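Local coordinates for regulatory protein RecX (Lactobacillus reuteri, PDB 3D5L) that probably modulates the activity of RecA, the recombinase of bacterial recombinational DNA repair, at residues D125-G128 with P129-R133; P155-Q158 with A159-K163. All coordinates share one frame; numbering follows the deposited sequence.

Interaction 1: residues D125-G128 with P129-R133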
# COMPACT_ATOMS: atom_id res chain seq x y z
N ASP A 125 -8.25 -10.09 -16.06
CA ASP A 125 -9.01 -8.99 -16.63
C ASP A 125 -8.79 -8.69 -18.11
O ASP A 125 -7.91 -9.27 -18.75
CB ASP A 125 -8.73 -7.73 -15.83
CG ASP A 125 -9.96 -7.15 -15.20
OD1 ASP A 125 -10.99 -7.01 -15.91
OD2 ASP A 125 -9.90 -6.83 -13.99
N LEU A 126 -9.58 -7.76 -18.63
CA LEU A 126 -9.48 -7.36 -20.03
C LEU A 126 -9.35 -5.84 -20.16
O LEU A 126 -9.93 -5.21 -21.05
CB LEU A 126 -10.70 -7.87 -20.81
CG LEU A 126 -10.85 -9.39 -20.82
CD1 LEU A 126 -12.09 -9.79 -21.62
CD2 LEU A 126 -9.60 -10.02 -21.43
N LYS A 127 -8.57 -5.25 -19.25
CA LYS A 127 -8.34 -3.81 -19.27
C LYS A 127 -7.07 -3.54 -20.06
O LYS A 127 -6.18 -4.39 -20.13
CB LYS A 127 -8.20 -3.27 -17.84
CG LYS A 127 -9.37 -3.59 -16.92
CD LYS A 127 -9.16 -2.96 -15.54
CE LYS A 127 -10.00 -3.63 -14.45
NZ LYS A 127 -11.46 -3.61 -14.73
N GLY A 128 -6.99 -2.36 -20.65
CA GLY A 128 -5.83 -1.98 -21.43
C GLY A 128 -4.87 -1.10 -20.65
O GLY A 128 -5.17 -0.70 -19.53
N PRO A 129 -3.70 -0.79 -21.22
CA PRO A 129 -2.69 0.04 -20.56
C PRO A 129 -3.20 1.38 -20.06
O PRO A 129 -2.88 1.79 -18.95
CB PRO A 129 -1.63 0.21 -21.63
CG PRO A 129 -1.68 -1.12 -22.33
CD PRO A 129 -3.18 -1.34 -22.49
N GLY A 130 -3.98 2.08 -20.88
CA GLY A 130 -4.49 3.38 -20.49
C GLY A 130 -5.25 3.35 -19.18
O GLY A 130 -5.08 4.23 -18.35
N ILE A 131 -6.08 2.33 -18.99
CA ILE A 131 -6.86 2.19 -17.77
C ILE A 131 -6.00 1.70 -16.60
O ILE A 131 -6.21 2.12 -15.45
CB ILE A 131 -8.08 1.25 -18.00
CG1 ILE A 131 -9.35 2.09 -18.20
CG2 ILE A 131 -8.27 0.31 -16.82
CD1 ILE A 131 -9.22 3.18 -19.25
N ILE A 132 -5.04 0.82 -16.89
CA ILE A 132 -4.16 0.30 -15.86
C ILE A 132 -3.37 1.49 -15.31
O ILE A 132 -3.27 1.67 -14.10
CB ILE A 132 -3.14 -0.72 -16.42
CG1 ILE A 132 -3.85 -1.86 -17.15
CG2 ILE A 132 -2.32 -1.30 -15.28
CD1 ILE A 132 -4.43 -2.90 -16.23
N ARG A 133 -2.84 2.29 -16.23
CA ARG A 133 -2.06 3.48 -15.89
C ARG A 133 -2.88 4.45 -15.04
O ARG A 133 -2.39 5.03 -14.07
CB ARG A 133 -1.59 4.20 -17.16
CG ARG A 133 -0.58 5.33 -16.93
CD ARG A 133 -0.20 6.05 -18.23
NE ARG A 133 0.32 5.13 -19.24
CZ ARG A 133 -0.25 4.93 -20.43
NH1 ARG A 133 -1.37 5.59 -20.75
NH2 ARG A 133 0.28 4.06 -21.29
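Lys127 and Ile131 meet at roughly a right angle, the CG2 methyl of the isoleucine pressing against the stem of the lysine. Ile131 CG2 sits 3.6 Å from Lys127 CD and 3.7 Å from Lys127 CB, so methylenes, not the ammonium, do the touching. Beyond them the lysine bends at its last torsion (chi4 -58°), which turns NZ back toward Asp125; Lys127 NZ stands 3.6 Å from Asp125 OD1, a long salt bridge. Asp125 OD1 also offers its anti lone pair to Leu126 N at 3.2 Å, so one carboxylate oxygen serves a backbone N-H and a charge.

Gly128 holds the N-cap position of helix 129-138. Gly128 O takes the N-H of Ile132 N at 3.0 Å in a fairly straight bond (158° at the hydrogen), the first i to i+4 link of the helix; Ile131 N adds a weak one to Gly128 O at 3.2 Å. Ile132 places CG1 beside its own backbone N (chi1 -55°), and this brings Ile132 CG1 to 3.0 Å from Gly128 O, tight packing against that oxygen. Ile132 CD1 carries on to 4.1 Å from Lys127 CB, while Tyr117, Val118 and Met121 of helix 110-124, with Leu150 and Phe153, also touch this side chain. With only a CB at Ile132, as in an alanine, the space beside Gly128 O would probably be left unfilled and those neighbours would lose their apolar mate. Chemically, the contact splits the lysine in two: its stem packs on the isoleucines of the first helical turn, while its charge is drawn back toward the aspartate of the preceding loop.

Interaction 2: residues P155-Q158 with A159-K163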
# COMPACT_ATOMS: atom_id res chain seq x y z
N PRO A 155 2.49 -5.95 -27.02
CA PRO A 155 1.40 -5.93 -27.99
C PRO A 155 0.75 -7.31 -28.15
O PRO A 155 -0.45 -7.41 -28.42
CB PRO A 155 2.08 -5.45 -29.27
CG PRO A 155 3.12 -4.49 -28.73
CD PRO A 155 3.70 -5.31 -27.58
N GLU A 156 1.53 -8.37 -27.98
CA GLU A 156 0.98 -9.72 -28.08
C GLU A 156 -0.06 -9.90 -26.97
O GLU A 156 -1.15 -10.42 -27.20
CB GLU A 156 2.08 -10.77 -27.96
CG GLU A 156 3.31 -10.50 -28.83
CD GLU A 156 4.40 -9.72 -28.09
OE1 GLU A 156 5.15 -10.34 -27.30
OE2 GLU A 156 4.49 -8.48 -28.28
N VAL A 157 0.28 -9.46 -25.76
CA VAL A 157 -0.65 -9.56 -24.63
C VAL A 157 -1.82 -8.62 -24.89
O VAL A 157 -2.97 -8.98 -24.67
CB VAL A 157 0.03 -9.19 -23.30
CG1 VAL A 157 -1.00 -9.00 -22.21
CG2 VAL A 157 0.98 -10.30 -22.89
N GLN A 158 -1.52 -7.42 -25.37
CA GLN A 158 -2.55 -6.43 -25.68
C GLN A 158 -3.52 -6.95 -26.73
O GLN A 158 -4.73 -6.89 -26.55
CB GLN A 158 -1.92 -5.13 -26.19
CG GLN A 158 -1.29 -4.25 -25.13
CD GLN A 158 -0.94 -2.88 -25.66
OE1 GLN A 158 -1.82 -2.13 -26.10
NE2 GLN A 158 0.34 -2.55 -25.65
N ALA A 159 -2.98 -7.46 -27.84
CA ALA A 159 -3.81 -7.98 -28.92
C ALA A 159 -4.58 -9.19 -28.43
O ALA A 159 -5.69 -9.46 -28.86
CB ALA A 159 -2.95 -8.36 -30.12
N GLU A 160 -3.97 -9.93 -27.51
CA GLU A 160 -4.60 -11.12 -26.98
C GLU A 160 -5.83 -10.74 -26.15
O GLU A 160 -6.92 -11.30 -26.33
CB GLU A 160 -3.59 -11.88 -26.12
CG GLU A 160 -3.93 -13.33 -25.90
CD GLU A 160 -5.27 -13.49 -25.23
OE1 GLU A 160 -5.47 -12.86 -24.17
OE2 GLU A 160 -6.13 -14.23 -25.77
N LEU A 161 -5.65 -9.77 -25.24
CA LEU A 161 -6.73 -9.30 -24.38
C LEU A 161 -7.76 -8.47 -25.14
O LEU A 161 -8.94 -8.44 -24.78
CB LEU A 161 -6.17 -8.45 -23.23
CG LEU A 161 -5.21 -9.12 -22.24
CD1 LEU A 161 -4.85 -8.13 -21.16
CD2 LEU A 161 -5.85 -10.35 -21.62
N ALA A 162 -7.31 -7.80 -26.20
CA ALA A 162 -8.18 -6.97 -27.02
C ALA A 162 -9.07 -7.80 -27.95
O ALA A 162 -10.24 -7.46 -28.16
CB ALA A 162 -7.35 -5.98 -27.82
N LYS A 163 -8.52 -8.87 -28.52
CA LYS A 163 -9.32 -9.74 -29.40
C LYS A 163 -10.47 -10.30 -28.57
O LYS A 163 -11.63 -10.30 -28.99
CB LYS A 163 -8.48 -10.90 -29.95
CG LYS A 163 -7.41 -10.51 -30.95
CD LYS A 163 -6.45 -11.67 -31.24
CE LYS A 163 -5.31 -11.24 -32.16
NZ LYS A 163 -4.28 -12.30 -32.39
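Val157 and Leu161, one helical turn apart, lie side by side and point the same way. The leucine can be followed outward from its backbone. Leu161 CB lies 3.5 Å from Val157 O, the carbonyl that also accepts the N-H of Leu161 N at 2.9 Å and 164°. With CG set beside the backbone N (chi1 -62°), Leu161 CG stays close to Val157 O, at 3.3 Å. At the tip Leu161 CD1 meets Val157 CG1 at 4.1 Å, a loose apolar contact, while CD2 meets the backbone of the 125-128 loop; Leu126 and Phe153 also touch the side chain.

The three companion bonds run in step: Ala159 N to Pro155 O, Glu160 N to Glu156 O at 2.9 Å, and Ala162 N to Gln158 O at 2.8 Å. The small Ala162 CB comes within 3.1 Å of Gln158 O, and the same alanine packs on Val198 and Ile202 of helix 196-202. Glu156, by contrast, turns its carboxylate to Thr154, just before the helix. This is the regular i to i+4 pattern of an alpha-helix, here the first two turns of helix 155-172, a helix of the third three-helix domain of RecX, which is probably related to helix-turn-helix modules.

How the interactions relate
Interaction 1 starts a helix of the second three-helix domain and interaction 2 starts one of the third, with their centres about 11 Å apart. They touch directly, by packing. Leu161 CD2 rests 3.7 Å from Asp125 O, and the Leu126 CD2 methyl lies 3.8 Å from Leu161 O, so each leucine covers a backbone oxygen of the other contact. Further along, Pro129 CG meets Gln158 CD at 3.8 Å. Phe153, in the loop ahead of 155-158, touches Pro129 and Ile132 of interaction 1 and Leu161 of interaction 2. Together the two contacts form part of the seam between the second and third three-helix domains.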